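Local coordinates for acetoacetate decarboxylase (Sphingomonas wittichii, PDB 5UPB), which belongs to the acetoacetate decarboxylase-like enzymes and probably acts as a lyase on keto-acid substrates, perhaps through a Schiff-base intermediate, at the interface of chains A and B. Numbering follows the deposited sequence. Chains: chain A/B, Acetoacetate decarboxylase.

The interface of chains A and B. Residues chain A 129-132, 138, 146; chain B 62, 72.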
ATOM      1  N   ALA A 129     -15.011   1.117   8.054  1.00 24.97           N
ATOM      2  CA  ALA A 129     -16.129   0.712   7.213  1.00 23.49           C
ATOM      3  C   ALA A 129     -17.443   1.042   7.908  1.00 25.72           C
ATOM      4  O   ALA A 129     -17.687   0.570   9.019  1.00 27.64           O
ATOM      5  CB  ALA A 129     -16.097  -0.775   6.885  1.00 28.41           C
ATOM      6  N   ARG A 130     -18.264   1.836   7.257  1.00 26.43           N
ATOM      7  CA  ARG A 130     -19.649   2.096   7.683  1.00 29.45           C
ATOM      8  C   ARG A 130     -20.604   1.746   6.553  1.00 28.02           C
ATOM      9  O   ARG A 130     -20.238   1.820   5.369  1.00 29.21           O
ATOM     10  CB  ARG A 130     -19.864   3.536   8.150  1.00 29.70           C
ATOM     11  CG  ARG A 130     -18.825   3.943   9.123  1.00 31.05           C
ATOM     12  CD  ARG A 130     -19.198   5.157   9.972  1.00 35.39           C
ATOM     13  NE  ARG A 130     -19.732   6.269   9.219  1.00 37.21           N
ATOM     14  CZ  ARG A 130     -20.405   7.289   9.759  1.00 35.90           C
ATOM     15  NH1 ARG A 130     -20.620   7.378  11.090  1.00 30.44           N
ATOM     16  NH2 ARG A 130     -20.837   8.248   8.968  1.00 30.51           N
ATOM     17  N   PRO A 131     -21.815   1.319   6.888  1.00 31.81           N
ATOM     18  CA  PRO A 131     -22.787   0.961   5.846  1.00 29.71           C
ATOM     19  C   PRO A 131     -23.193   2.165   5.006  1.00 33.52           C
ATOM     20  O   PRO A 131     -23.593   3.215   5.525  1.00 32.68           O
ATOM     21  CB  PRO A 131     -23.954   0.400   6.644  1.00 30.54           C
ATOM     22  CG  PRO A 131     -23.887   1.121   7.986  1.00 32.20           C
ATOM     23  CD  PRO A 131     -22.409   1.305   8.240  1.00 33.31           C
ATOM     24  N   HIS A 132     -23.107   2.002   3.704  1.00 30.18           N
ATOM     25  CA  HIS A 132     -23.443   3.098   2.822  1.00 26.72           C
ATOM     26  C   HIS A 132     -24.967   3.261   2.764  1.00 26.34           C
ATOM     27  O   HIS A 132     -25.684   2.274   2.576  1.00 34.72           O
ATOM     28  CB  HIS A 132     -22.879   2.844   1.429  1.00 30.78           C
ATOM     29  CG  HIS A 132     -22.950   4.040   0.537  1.00 26.26           C
ATOM     30  ND1 HIS A 132     -24.123   4.507   0.001  1.00 32.29           N
ATOM     31  CD2 HIS A 132     -21.971   4.870   0.091  1.00 29.36           C
ATOM     32  CE1 HIS A 132     -23.874   5.577  -0.734  1.00 35.50           C
ATOM     33  NE2 HIS A 132     -22.571   5.805  -0.714  1.00 32.22           N
ATOM     34  N   THR A 138     -28.305  -3.383   3.381  1.00 39.80           N
ATOM     35  CA  THR A 138     -28.174  -2.963   4.763  1.00 41.20           C
ATOM     36  C   THR A 138     -28.819  -1.641   5.069  1.00 45.09           C
ATOM     37  O   THR A 138     -29.140  -1.399   6.242  1.00 40.14           O
ATOM     38  CB  THR A 138     -26.709  -2.817   5.160  1.00 38.34           C
ATOM     39  OG1 THR A 138     -26.077  -1.826   4.312  1.00 34.72           O
ATOM     40  CG2 THR A 138     -25.997  -4.187   5.072  1.00 41.02           C
ATOM     41  N   VAL A 146     -24.057  -2.214  11.582  1.00 30.78           N
ATOM     42  CA  VAL A 146     -22.741  -2.543  12.123  1.00 33.34           C
ATOM     43  C   VAL A 146     -21.711  -1.650  11.456  1.00 28.55           C
ATOM     44  O   VAL A 146     -21.865  -1.264  10.292  1.00 31.11           O
ATOM     45  CB  VAL A 146     -22.394  -4.037  11.974  1.00 36.81           C
ATOM     46  CG1 VAL A 146     -23.291  -4.861  12.914  1.00 35.01           C
ATOM     47  CG2 VAL A 146     -22.530  -4.520  10.518  1.00 36.36           C
TER
ATOM     48  N   GLN B  62     -19.035   0.351  -1.316  1.00 26.85           N
ATOM     49  CA  GLN B  62     -19.252  -0.405  -0.087  1.00 27.14           C
ATOM     50  C   GLN B  62     -20.177  -1.540  -0.473  1.00 29.70           C
ATOM     51  O   GLN B  62     -21.334  -1.300  -0.827  1.00 32.32           O
ATOM     52  CB  GLN B  62     -19.872   0.488   0.981  1.00 32.76           C
ATOM     53  CG  GLN B  62     -19.901  -0.116   2.360  1.00 31.20           C
ATOM     54  CD  GLN B  62     -21.035  -1.047   2.571  1.00 33.79           C
ATOM     55  OE1 GLN B  62     -22.213  -0.653   2.633  1.00 29.45           O
ATOM     56  NE2 GLN B  62     -20.707  -2.334   2.601  1.00 32.51           N
ATOM     57  N   MET B  72     -19.191  -6.583   7.986  1.00 29.50           N
ATOM     58  CA  MET B  72     -18.460  -5.345   8.178  1.00 25.93           C
ATOM     59  C   MET B  72     -18.024  -5.150   9.637  1.00 34.44           C
ATOM     60  O   MET B  72     -16.978  -4.523   9.884  1.00 31.66           O
ATOM     61  CB  MET B  72     -19.339  -4.204   7.683  1.00 33.09           C
ATOM     62  CG  MET B  72     -18.984  -2.870   8.190  1.00 38.37           C
ATOM     63  SD  MET B  72     -19.977  -1.519   7.447  1.00 35.95           S
ATOM     64  CE  MET B  72     -20.065  -1.936   5.727  1.00 32.85           C
TER
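B:Met72 and B:Gln62 of one acetoacetate decarboxylase-like subunit pack against the A:Ala129–A:His132 segment of the other, part of a two-fold interface whose biological role the structure alone does not settle. From its short 3-10 helix (71-73), B:Met72 runs out extended as far as the sulfur, which passes alongside the A:Arg130–A:Pro131 backbone and roughly at right angles to the proline side chain. SD sits 3.4 Å from the carbonyl O of A:Val146 and about as near the peptide nitrogen N of A:Pro131. CG packs on CB of A:Ala129. A bend at the last torsion (chi3 -42°) then swings the methyl CE toward A:Arg130, 3.8 Å from its carbonyl O. The same methyl lies over the face of the B:Gln62 amide, with CE 3.4 Å from CD, so the two chain B side chains pack together beneath the segment. B:Gln62 leaves strand 53-65 and bends at chi2 (-82°), which carries the amide up to the segment, and the amide's own rotation points OE1 at the backbone N of A:His132. That N-H donates a 3.0 Å hydrogen bond to OE1, almost straight at the hydrogen, although the donor is tilted from the carbonyl plane. Nearer the backbone, CB of B:Gln62 meets CB of A:His132. A leucine in place of B:Gln62 would probably leave the A:His132 N-H without this acceptor and take away the flat amide under the methionine methyl.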